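RimK-related lysine biosynthesis protein (Thermococcus kodakarensis, PDB 5K2M) probably acts as an ATP-dependent, magnesium-requiring ligase of the RimK family, LysX subfamily, in amino-acid biosynthesis, and binds ADP together with magnesium ions. Local coordinates at residues Phe37-Ile48 with Ala60-Val71; Pro97-Ala108 with Gly157-Val165. One frame throughout, in Å; residues are numbered along the deposited sequence.

Contact 1 (Phe37-Ile48 with Ala60-Val71); sequences FPGNYDLDVVII and ARLFESEGIPTV
A beta-alpha-beta crossover joins strand 45-49 through helix 53-65 to strand 70-71, and the parallel pairing of Val46 with Thr70 and Ile47 with Val71 closes it. The ladder rests on three backbone bonds: Val46 N to Pro69 O, Val71 N to Val46 O (2.8 Å, 167° at the hydrogen) and Ile48 N to Val71 O. Phe63, from the helix, is packed between Val46 of the strand and the rings of Phe37 and Tyr41. Val46 CG2 sits over the centre of one face of its ring, 3.8 Å from the centroid, and Phe37 CZ points at the opposite face in a T-shaped stack with planes at 88°. In turn the edge of Phe63 meets the face of Tyr41, CE1 lying 3.8 Å from Tyr41 CG. Replacing Phe63 by an alanine is likely to leave a gap between Val46 and Phe37 and to deprive the Tyr41 ring of its edge-on partner. Phe37 has its CG anti to the carbonyl carbon (chi1 -62°), which lays the ring against the helix. At the start of the loop, Gly39 N gives a weak bond to Glu66 OE1, just past the helix end. Leu62 CB stands 3.5 Å from the Phe37 ring centroid, almost exactly on its normal.

Contact 2 (Pro97-Ala108 with Gly157-Val165); sequences PEWKAALSEGGA and GIHYFQEFV. With ADP (adenosine-5'-diphosphate), chain O.
Glu98 O accepts Glu163 N where strands 99-102 and 159-163 of the ATP-grasp domain pair antiparallel, and the C-terminal end of the second strand, with the residues just after it, holds the adenine of ADP. Glu163 O and Val165 N match the adenine's N6 and N1: ADP N6 donates to Glu163 O (3.0 Å), and Val165 N donates to ADP N1 at 163°. Gln162 OE1 takes a second bond from N6, on its N7 side.

The next shell fixes those groups. Gln162 extends beyond CG, and its amide is gripped at both ends: OE1 also receives Lys122 NZ, and NE2 bonds to Asn240 OD1 and to a water that donates to Pro97 O. Pro97 CG packs 3.4 Å from Gln162 NE2. With CG between the backbone N and the carbonyl carbon (chi1 66°) and the chain extended beyond it, Glu163 reaches across to Glu98. There OE2 accepts Glu98 N at 3.0 Å, from above the carboxylate plane, and also forms a salt bridge with Lys235. That lysine would probably ease the closeness of the Glu98 and Glu163 carboxylates.

Farther out, reciprocal backbone bonds in the hydrogen-bonded pairs Lys100-Phe161 and Ala102-His159 set the register. Strand 99-102 also pairs with a strand of the second subunit, continuing the sheet across the interface. At the far end, Ser104 N-caps helix 105-108: its OG accepts Gly107 N and is also hydrogen-bonded to Asp33 of the second subunit. This helix places Ala108 CB over one face of the His159 ring, 4.1 Å from His159 CG, and 3.9 Å from Phe161 CE2.

How the contacts relate
Both contacts are largely buried, but they build different sheets: contact 1 a parallel one, with strand 70-71 outermost within its chain, contact 2 an antiparallel one, with strand 99-102 outermost within its chain. Their centres lie about 36 Å apart and they share no element. Contact 1, away from the annotated sites, combines a short parallel ladder with aromatic and aliphatic packing between helix, loop and strand. Contact 2 has a longer backbone ladder, and one polar side chain, Gln162, and backbone groups bonded to the nucleotide. The subunit interface connects the two types of region: Pro38 O of one copy accepts Lys100 NZ of the other, and Phe37 of contact 1 joins an antiparallel ladder with the second subunit.

Contact 1 (Phe37-Ile48 with Ala60-Val71)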
loop_
_atom_site.group_PDB
_atom_site.type_symbol
_atom_site.label_atom_id
_atom_site.label_comp_id
_atom_site.label_asym_id
_atom_site.label_seq_id
_atom_site.Cartn_x
_atom_site.Cartn_y
_atom_site.Cartn_z
ATOM N N PHE A 37 -1.334 17.861 22.771
ATOM C CA PHE A 37 -0.806 18.315 21.487
ATOM C C PHE A 37 -0.873 17.222 20.430
ATOM O O PHE A 37 -0.812 16.043 20.769
ATOM C CB PHE A 37 0.635 18.786 21.645
ATOM C CG PHE A 37 0.805 19.958 22.567
ATOM C CD1 PHE A 37 0.892 19.773 23.941
ATOM C CD2 PHE A 37 0.942 21.248 22.056
ATOM C CE1 PHE A 37 1.090 20.848 24.791
ATOM C CE2 PHE A 37 1.134 22.328 22.899
ATOM C CZ PHE A 37 1.202 22.128 24.270
ATOM N N PRO A 38 -1.014 17.604 19.146
ATOM C CA PRO A 38 -1.233 18.960 18.664
ATOM C C PRO A 38 -2.552 19.527 19.145
ATOM O O PRO A 38 -3.505 18.788 19.347
ATOM C CB PRO A 38 -1.277 18.805 17.130
ATOM C CG PRO A 38 -0.681 17.475 16.845
ATOM C CD PRO A 38 -0.978 16.633 18.041
ATOM N N GLY A 39 -2.596 20.838 19.332
ATOM C CA GLY A 39 -3.801 21.494 19.816
ATOM C C GLY A 39 -3.868 22.938 19.368
ATOM O O GLY A 39 -2.927 23.466 18.784
ATOM N N ASN A 40 -4.986 23.569 19.687
ATOM C CA ASN A 40 -5.270 24.933 19.282
ATOM C C ASN A 40 -5.160 25.830 20.501
ATOM O O ASN A 40 -6.025 25.811 21.374
ATOM C CB ASN A 40 -6.675 24.993 18.681
ATOM C CG ASN A 40 -7.141 26.408 18.409
ATOM O OD1 ASN A 40 -6.333 27.303 18.142
ATOM N ND2 ASN A 40 -8.456 26.618 18.469
ATOM N N TYR A 41 -4.076 26.592 20.577
ATOM C CA TYR A 41 -3.855 27.501 21.688
ATOM C C TYR A 41 -3.745 28.927 21.160
ATOM O O TYR A 41 -3.141 29.156 20.121
ATOM C CB TYR A 41 -2.590 27.095 22.449
ATOM C CG TYR A 41 -2.712 25.761 23.168
ATOM C CD1 TYR A 41 -3.207 25.694 24.471
ATOM C CD2 TYR A 41 -2.333 24.571 22.551
ATOM C CE1 TYR A 41 -3.325 24.485 25.132
ATOM C CE2 TYR A 41 -2.439 23.357 23.212
ATOM C CZ TYR A 41 -2.933 23.325 24.501
ATOM O OH TYR A 41 -3.063 22.133 25.160
ATOM N N ASP A 42 -4.353 29.871 21.869
ATOM C CA ASP A 42 -4.300 31.295 21.515
ATOM C C ASP A 42 -3.530 31.997 22.626
ATOM O O ASP A 42 -4.102 32.463 23.610
ATOM C CB ASP A 42 -5.723 31.845 21.375
ATOM C CG ASP A 42 -5.775 33.327 20.963
ATOM O OD1 ASP A 42 -4.783 33.875 20.428
ATOM O OD2 ASP A 42 -6.849 33.940 21.169
ATOM N N LEU A 43 -2.218 32.050 22.462
ATOM C CA LEU A 43 -1.318 32.484 23.512
ATOM C C LEU A 43 -0.149 33.185 22.870
ATOM O O LEU A 43 0.365 32.730 21.850
ATOM C CB LEU A 43 -0.788 31.260 24.270
ATOM C CG LEU A 43 -1.384 30.711 25.572
ATOM C CD1 LEU A 43 -2.798 31.115 25.895
ATOM C CD2 LEU A 43 -1.253 29.186 25.588
ATOM N N ASP A 44 0.282 34.282 23.478
ATOM C CA ASP A 44 1.404 35.049 22.961
ATOM C C ASP A 44 2.723 34.606 23.585
ATOM O O ASP A 44 3.782 34.810 23.005
ATOM C CB ASP A 44 1.159 36.537 23.182
ATOM C CG ASP A 44 -0.067 37.033 22.426
ATOM O OD1 ASP A 44 -0.047 36.991 21.178
ATOM O OD2 ASP A 44 -1.050 37.442 23.069
ATOM N N VAL A 45 2.646 34.003 24.766
ATOM C CA VAL A 45 3.808 33.450 25.440
ATOM C C VAL A 45 3.323 32.500 26.525
ATOM O O VAL A 45 2.217 32.669 27.046
ATOM C CB VAL A 45 4.715 34.565 26.026
ATOM C CG1 VAL A 45 3.978 35.420 27.049
ATOM C CG2 VAL A 45 5.981 33.985 26.636
ATOM N N VAL A 46 4.131 31.484 26.833
ATOM C CA VAL A 46 3.864 30.620 27.976
ATOM C C VAL A 46 5.038 30.654 28.941
ATOM O O VAL A 46 6.187 30.515 28.535
ATOM C CB VAL A 46 3.614 29.167 27.560
ATOM C CG1 VAL A 46 3.431 28.286 28.786
ATOM C CG2 VAL A 46 2.395 29.095 26.669
ATOM N N ILE A 47 4.723 30.846 30.215
ATOM C CA ILE A 47 5.694 30.786 31.296
ATOM C C ILE A 47 5.658 29.369 31.845
ATOM O O ILE A 47 4.654 28.932 32.403
ATOM C CB ILE A 47 5.371 31.821 32.388
ATOM C CG1 ILE A 47 5.502 33.233 31.801
ATOM C CG2 ILE A 47 6.308 31.674 33.575
ATOM C CD1 ILE A 47 4.881 34.323 32.652
ATOM N N ILE A 48 6.758 28.656 31.663
ATOM C CA ILE A 48 6.836 27.228 31.969
ATOM C C ILE A 48 7.190 27.027 33.445
ATOM O O ILE A 48 8.299 27.365 33.860
ATOM C CB ILE A 48 7.897 26.557 31.080
ATOM C CG1 ILE A 48 7.537 26.723 29.599
ATOM C CG2 ILE A 48 8.055 25.072 31.427
ATOM C CD1 ILE A 48 6.347 25.910 29.130
ATOM N N ALA A 60 7.541 22.985 26.980
ATOM C CA ALA A 60 8.154 24.080 26.203
ATOM C C ALA A 60 8.288 23.730 24.714
ATOM O O ALA A 60 7.888 24.508 23.850
ATOM C CB ALA A 60 9.514 24.463 26.772
ATOM N N ARG A 61 8.834 22.552 24.422
ATOM C CA ARG A 61 9.047 22.136 23.043
ATOM C C ARG A 61 7.742 22.044 22.268
ATOM O O ARG A 61 7.693 22.424 21.108
ATOM C CB ARG A 61 9.785 20.785 22.973
ATOM C CG ARG A 61 9.958 20.242 21.554
ATOM C CD ARG A 61 10.937 21.096 20.754
ATOM N NE ARG A 61 10.980 20.757 19.333
ATOM C CZ ARG A 61 10.219 21.305 18.394
ATOM N NH1 ARG A 61 10.357 20.927 17.132
ATOM N NH2 ARG A 61 9.306 22.218 18.703
ATOM N N LEU A 62 6.696 21.520 22.904
ATOM C CA LEU A 62 5.387 21.402 22.267
ATOM C C LEU A 62 4.723 22.762 21.962
ATOM O O LEU A 62 4.172 22.971 20.872
ATOM C CB LEU A 62 4.479 20.534 23.132
ATOM C CG LEU A 62 4.864 19.049 23.042
ATOM C CD1 LEU A 62 4.367 18.263 24.247
ATOM C CD2 LEU A 62 4.348 18.474 21.731
ATOM N N PHE A 63 4.789 23.690 22.898
ATOM C CA PHE A 63 4.308 25.042 22.622
ATOM C C PHE A 63 5.094 25.717 21.489
ATOM O O PHE A 63 4.489 26.363 20.623
ATOM C CB PHE A 63 4.279 25.896 23.889
ATOM C CG PHE A 63 3.024 25.716 24.694
ATOM C CD1 PHE A 63 1.800 26.106 24.173
ATOM C CD2 PHE A 63 3.059 25.155 25.964
ATOM C CE1 PHE A 63 0.626 25.930 24.891
ATOM C CE2 PHE A 63 1.898 24.993 26.695
ATOM C CZ PHE A 63 0.674 25.381 26.153
ATOM N N GLU A 64 6.417 25.538 21.468
ATOM C CA GLU A 64 7.250 26.023 20.350
ATOM C C GLU A 64 6.784 25.413 19.019
ATOM O O GLU A 64 6.754 26.092 18.005
ATOM C CB GLU A 64 8.736 25.709 20.583
ATOM C CG GLU A 64 9.355 26.481 21.753
ATOM C CD GLU A 64 10.693 25.931 22.235
ATOM O OE1 GLU A 64 11.095 24.836 21.821
ATOM O OE2 GLU A 64 11.363 26.602 23.049
ATOM N N SER A 65 6.388 24.140 19.037
ATOM C CA SER A 65 5.915 23.469 17.832
ATOM C C SER A 65 4.619 24.109 17.347
ATOM O O SER A 65 4.298 24.025 16.168
ATOM C CB SER A 65 5.708 21.963 18.071
ATOM O OG SER A 65 4.503 21.686 18.773
ATOM N N GLU A 66 3.876 24.728 18.265
ATOM C CA GLU A 66 2.677 25.487 17.913
ATOM C C GLU A 66 2.984 26.968 17.606
ATOM O O GLU A 66 2.067 27.774 17.498
ATOM C CB GLU A 66 1.625 25.398 19.039
ATOM C CG GLU A 66 1.070 24.008 19.327
ATOM C CD GLU A 66 0.276 23.428 18.164
ATOM O OE1 GLU A 66 0.174 22.190 18.074
ATOM O OE2 GLU A 66 -0.240 24.202 17.326
ATOM N N GLY A 67 4.259 27.327 17.463
ATOM C CA GLY A 67 4.638 28.716 17.229
ATOM C C GLY A 67 4.407 29.642 18.411
ATOM O O GLY A 67 4.283 30.857 18.234
ATOM N N ILE A 68 4.364 29.097 19.622
ATOM C CA ILE A 68 4.172 29.918 20.818
ATOM C C ILE A 68 5.478 29.944 21.603
ATOM O O ILE A 68 5.962 28.893 22.004
ATOM C CB ILE A 68 3.018 29.388 21.687
ATOM C CG1 ILE A 68 1.698 29.466 20.910
ATOM C CG2 ILE A 68 2.925 30.172 22.992
ATOM C CD1 ILE A 68 0.587 28.615 21.510
ATOM N N PRO A 69 6.079 31.144 21.783
ATOM C CA PRO A 69 7.336 31.202 22.495
ATOM C C PRO A 69 7.143 30.935 23.972
ATOM O O PRO A 69 6.061 31.128 24.512
ATOM C CB PRO A 69 7.839 32.628 22.247
ATOM C CG PRO A 69 6.630 33.411 21.900
ATOM C CD PRO A 69 5.689 32.463 21.239
ATOM N N THR A 70 8.218 30.516 24.617
ATOM C CA THR A 70 8.135 29.899 25.906
ATOM C C THR A 70 9.278 30.427 26.808
ATOM O O THR A 70 10.415 30.597 26.347
ATOM C CB THR A 70 8.161 28.379 25.621
ATOM O OG1 THR A 70 6.865 27.801 25.842
ATOM C CG2 THR A 70 9.170 27.701 26.360
ATOM N N VAL A 71 8.975 30.699 28.077
ATOM C CA VAL A 71 9.994 31.134 29.040
ATOM C C VAL A 71 10.026 30.143 30.214
ATOM O O VAL A 71 9.066 30.085 30.989
ATOM C CB VAL A 71 9.705 32.550 29.592
ATOM C CG1 VAL A 71 10.618 32.879 30.770
ATOM C CG2 VAL A 71 9.834 33.606 28.491
HETATM O O HOH W 1 9.481 30.018 33.726
#

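Contact 2 (Pro97-Ala108 with Gly157-Val165)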
loop_
_atom_site.group_PDB
_atom_site.type_symbol
_atom_site.label_atom_id
_atom_site.label_comp_id
_atom_site.label_asym_id
_atom_site.label_seq_id
_atom_site.Cartn_x
_atom_site.Cartn_y
_atom_site.Cartn_z
ATOM N N PRO A 97 33.883 24.587 39.834
ATOM C CA PRO A 97 34.667 23.569 40.506
ATOM C C PRO A 97 35.251 22.587 39.499
ATOM O O PRO A 97 34.673 22.364 38.431
ATOM C CB PRO A 97 33.650 22.857 41.399
ATOM C CG PRO A 97 32.507 23.804 41.525
ATOM C CD PRO A 97 32.465 24.521 40.211
ATOM N N GLU A 98 36.403 22.035 39.838
ATOM C CA GLU A 98 36.979 20.918 39.097
ATOM C C GLU A 98 35.953 19.817 38.966
ATOM O O GLU A 98 35.329 19.447 39.953
ATOM C CB GLU A 98 38.173 20.346 39.836
ATOM C CG GLU A 98 39.351 20.084 38.940
ATOM C CD GLU A 98 40.280 21.267 38.932
ATOM O OE1 GLU A 98 40.175 22.090 37.991
ATOM O OE2 GLU A 98 41.079 21.383 39.893
ATOM N N TRP A 99 35.807 19.277 37.759
ATOM C CA TRP A 99 34.808 18.260 37.497
ATOM C C TRP A 99 35.347 17.153 36.614
ATOM O O TRP A 99 36.353 17.308 35.919
ATOM C CB TRP A 99 33.570 18.882 36.840
ATOM C CG TRP A 99 33.869 19.448 35.508
ATOM C CD1 TRP A 99 34.410 20.672 35.239
ATOM C CD2 TRP A 99 33.678 18.804 34.253
ATOM N NE1 TRP A 99 34.567 20.833 33.882
ATOM C CE2 TRP A 99 34.123 19.699 33.253
ATOM C CE3 TRP A 99 33.179 17.551 33.872
ATOM C CZ2 TRP A 99 34.071 19.388 31.897
ATOM C CZ3 TRP A 99 33.131 17.242 32.532
ATOM C CH2 TRP A 99 33.569 18.161 31.554
ATOM N N LYS A 100 34.639 16.032 36.635
ATOM C CA LYS A 100 35.011 14.882 35.836
ATOM C C LYS A 100 33.739 14.106 35.487
ATOM O O LYS A 100 32.804 14.048 36.290
ATOM C CB LYS A 100 35.995 14.025 36.625
ATOM C CG LYS A 100 36.963 13.220 35.775
ATOM C CD LYS A 100 38.113 14.053 35.231
ATOM C CE LYS A 100 38.923 13.213 34.259
ATOM N NZ LYS A 100 40.086 13.953 33.709
ATOM N N ALA A 101 33.687 13.565 34.275
ATOM C CA ALA A 101 32.557 12.766 33.847
ATOM C C ALA A 101 33.020 11.436 33.256
ATOM O O ALA A 101 33.997 11.372 32.483
ATOM C CB ALA A 101 31.704 13.536 32.843
ATOM N N ALA A 102 32.326 10.377 33.652
ATOM C CA ALA A 102 32.563 9.037 33.126
ATOM C C ALA A 102 31.254 8.442 32.620
ATOM O O ALA A 102 30.154 8.875 33.010
ATOM C CB ALA A 102 33.182 8.149 34.198
ATOM N N LEU A 103 31.391 7.432 31.771
ATOM C CA LEU A 103 30.275 6.844 31.058
ATOM C C LEU A 103 30.012 5.406 31.473
ATOM O O LEU A 103 29.170 4.742 30.879
ATOM C CB LEU A 103 30.546 6.893 29.550
ATOM C CG LEU A 103 30.247 8.198 28.821
ATOM C CD1 LEU A 103 28.808 8.631 29.057
ATOM C CD2 LEU A 103 31.209 9.301 29.226
ATOM N N SER A 104 30.746 4.923 32.472
ATOM C CA SER A 104 30.511 3.613 33.046
ATOM C C SER A 104 31.079 3.554 34.469
ATOM O O SER A 104 31.898 4.404 34.872
ATOM C CB SER A 104 31.146 2.524 32.185
ATOM O OG SER A 104 32.557 2.555 32.289
ATOM N N GLU A 105 30.642 2.541 35.205
ATOM C CA GLU A 105 31.127 2.266 36.558
ATOM C C GLU A 105 32.648 2.131 36.582
ATOM O O GLU A 105 33.312 2.696 37.452
ATOM C CB GLU A 105 30.464 0.993 37.118
ATOM C CG GLU A 105 31.022 0.525 38.463
ATOM C CD GLU A 105 30.332 -0.713 39.032
ATOM O OE1 GLU A 105 29.440 -1.273 38.351
ATOM O OE2 GLU A 105 30.697 -1.128 40.165
ATOM N N GLY A 106 33.189 1.395 35.620
ATOM C CA GLY A 106 34.626 1.163 35.533
ATOM C C GLY A 106 35.407 2.419 35.207
ATOM O O GLY A 106 36.532 2.607 35.677
ATOM N N GLY A 107 34.819 3.290 34.395
ATOM C CA GLY A 107 35.412 4.601 34.143
ATOM C C GLY A 107 35.379 5.507 35.366
ATOM O O GLY A 107 36.337 6.238 35.620
ATOM N N ALA A 108 34.272 5.466 36.111
ATOM C CA ALA A 108 34.078 6.318 37.281
ATOM C C ALA A 108 35.085 6.045 38.385
ATOM O O ALA A 108 35.490 6.960 39.103
ATOM C CB ALA A 108 32.671 6.153 37.812
ATOM N N GLY A 157 23.451 6.356 34.793
ATOM C CA GLY A 157 24.671 5.795 34.231
ATOM C C GLY A 157 25.604 6.836 33.613
ATOM O O GLY A 157 26.652 6.488 33.069
ATOM N N ILE A 158 25.219 8.109 33.670
ATOM C CA ILE A 158 26.120 9.202 33.327
ATOM C C ILE A 158 26.702 9.698 34.650
ATOM O O ILE A 158 25.982 10.241 35.502
ATOM C CB ILE A 158 25.383 10.342 32.601
ATOM C CG1 ILE A 158 24.511 9.787 31.469
ATOM C CG2 ILE A 158 26.374 11.368 32.073
ATOM C CD1 ILE A 158 25.237 8.932 30.452
ATOM N N HIS A 159 28.002 9.501 34.824
ATOM C CA HIS A 159 28.653 9.734 36.110
ATOM C C HIS A 159 29.375 11.062 36.144
ATOM O O HIS A 159 30.415 11.223 35.502
ATOM C CB HIS A 159 29.618 8.604 36.411
ATOM C CG HIS A 159 28.952 7.276 36.503
ATOM N ND1 HIS A 159 28.240 6.881 37.613
ATOM C CD2 HIS A 159 28.851 6.268 35.610
ATOM C CE1 HIS A 159 27.741 5.677 37.405
ATOM N NE2 HIS A 159 28.108 5.278 36.202
ATOM N N TYR A 160 28.817 11.998 36.915
ATOM C CA TYR A 160 29.297 13.369 37.006
ATOM C C TYR A 160 29.751 13.642 38.422
ATOM O O TYR A 160 29.020 13.362 39.396
ATOM C CB TYR A 160 28.165 14.330 36.622
ATOM C CG TYR A 160 28.475 15.797 36.799
ATOM C CD1 TYR A 160 29.082 16.528 35.795
ATOM C CD2 TYR A 160 28.151 16.452 37.982
ATOM C CE1 TYR A 160 29.352 17.880 35.955
ATOM C CE2 TYR A 160 28.421 17.795 38.161
ATOM C CZ TYR A 160 29.004 18.511 37.143
ATOM O OH TYR A 160 29.260 19.848 37.332
ATOM N N PHE A 161 30.957 14.197 38.535
ATOM C CA PHE A 161 31.618 14.395 39.823
ATOM C C PHE A 161 32.279 15.770 39.879
ATOM O O PHE A 161 32.706 16.285 38.869
ATOM C CB PHE A 161 32.742 13.371 40.010
ATOM C CG PHE A 161 32.290 11.948 40.078
ATOM C CD1 PHE A 161 31.891 11.389 41.280
ATOM C CD2 PHE A 161 32.319 11.142 38.952
ATOM C CE1 PHE A 161 31.515 10.058 41.358
ATOM C CE2 PHE A 161 31.932 9.813 39.024
ATOM C CZ PHE A 161 31.531 9.272 40.229
ATOM N N GLN A 162 32.366 16.338 41.073
ATOM C CA GLN A 162 33.164 17.533 41.324
ATOM C C GLN A 162 34.107 17.285 42.485
ATOM O O GLN A 162 33.871 16.404 43.299
ATOM C CB GLN A 162 32.270 18.710 41.706
ATOM C CG GLN A 162 31.407 19.258 40.588
ATOM C CD GLN A 162 30.484 20.359 41.087
ATOM O OE1 GLN A 162 29.907 20.242 42.154
ATOM N NE2 GLN A 162 30.343 21.423 40.315
ATOM N N GLU A 163 35.182 18.058 42.549
ATOM C CA GLU A 163 35.950 18.193 43.786
ATOM C C GLU A 163 35.023 18.667 44.899
ATOM O O GLU A 163 34.125 19.472 44.653
ATOM C CB GLU A 163 37.086 19.213 43.615
ATOM C CG GLU A 163 36.614 20.643 43.391
ATOM C CD GLU A 163 37.749 21.631 43.177
ATOM O OE1 GLU A 163 38.870 21.380 43.647
ATOM O OE2 GLU A 163 37.525 22.663 42.519
ATOM N N PHE A 164 35.236 18.190 46.123
ATOM C CA PHE A 164 34.496 18.737 47.261
ATOM C C PHE A 164 35.053 20.119 47.578
ATOM O O PHE A 164 36.239 20.273 47.872
ATOM C CB PHE A 164 34.590 17.839 48.485
ATOM C CG PHE A 164 33.919 18.407 49.712
ATOM C CD1 PHE A 164 32.534 18.397 49.835
ATOM C CD2 PHE A 164 34.670 18.931 50.754
ATOM C CE1 PHE A 164 31.915 18.911 50.964
ATOM C CE2 PHE A 164 34.052 19.436 51.890
ATOM C CZ PHE A 164 32.674 19.438 51.990
ATOM N N VAL A 165 34.193 21.127 47.494
ATOM C CA VAL A 165 34.594 22.487 47.801
ATOM C C VAL A 165 34.281 22.793 49.264
ATOM O O VAL A 165 33.160 22.567 49.723
ATOM C CB VAL A 165 33.900 23.491 46.869
ATOM C CG1 VAL A 165 34.297 24.911 47.232
ATOM C CG2 VAL A 165 34.236 23.179 45.417
HETATM P PB ADP O . 20.959 20.589 43.015
HETATM O O1B ADP O . 20.779 21.797 43.893
HETATM O O2B ADP O . 20.415 19.309 43.603
HETATM O O3B ADP O . 20.523 20.759 41.581
HETATM P PA ADP O . 23.738 21.283 43.435
HETATM O O1A ADP O . 23.299 22.734 43.440
HETATM O O2A ADP O . 24.950 20.975 42.616
HETATM O O3A ADP O . 22.552 20.300 42.982
HETATM O "O5'" ADP O . 24.021 20.806 44.939
HETATM C "C5'" ADP O . 23.148 21.134 45.996
HETATM C "C4'" ADP O . 23.932 21.765 47.135
HETATM O "O4'" ADP O . 24.915 20.837 47.608
HETATM C "C3'" ADP O . 24.680 23.039 46.774
HETATM O "O3'" ADP O . 23.864 24.207 46.954
HETATM C "C2'" ADP O . 25.844 22.990 47.746
HETATM O "O2'" ADP O . 25.485 23.483 49.035
HETATM C "C1'" ADP O . 26.130 21.516 47.902
HETATM N N9 ADP O . 27.165 21.095 46.947
HETATM C C8 ADP O . 26.961 20.621 45.701
HETATM N N7 ADP O . 28.120 20.344 45.078
HETATM C C5 ADP O . 29.098 20.663 45.946
HETATM C C6 ADP O . 30.559 20.602 45.945
HETATM N N6 ADP O . 31.223 20.149 44.860
HETATM N N1 ADP O . 31.198 21.017 47.056
HETATM C C2 ADP O . 30.551 21.471 48.138
HETATM N N3 ADP O . 29.223 21.555 48.218
HETATM C C4 ADP O . 28.463 21.165 47.173
HETATM O O HOH W 2 31.911 21.936 38.115
#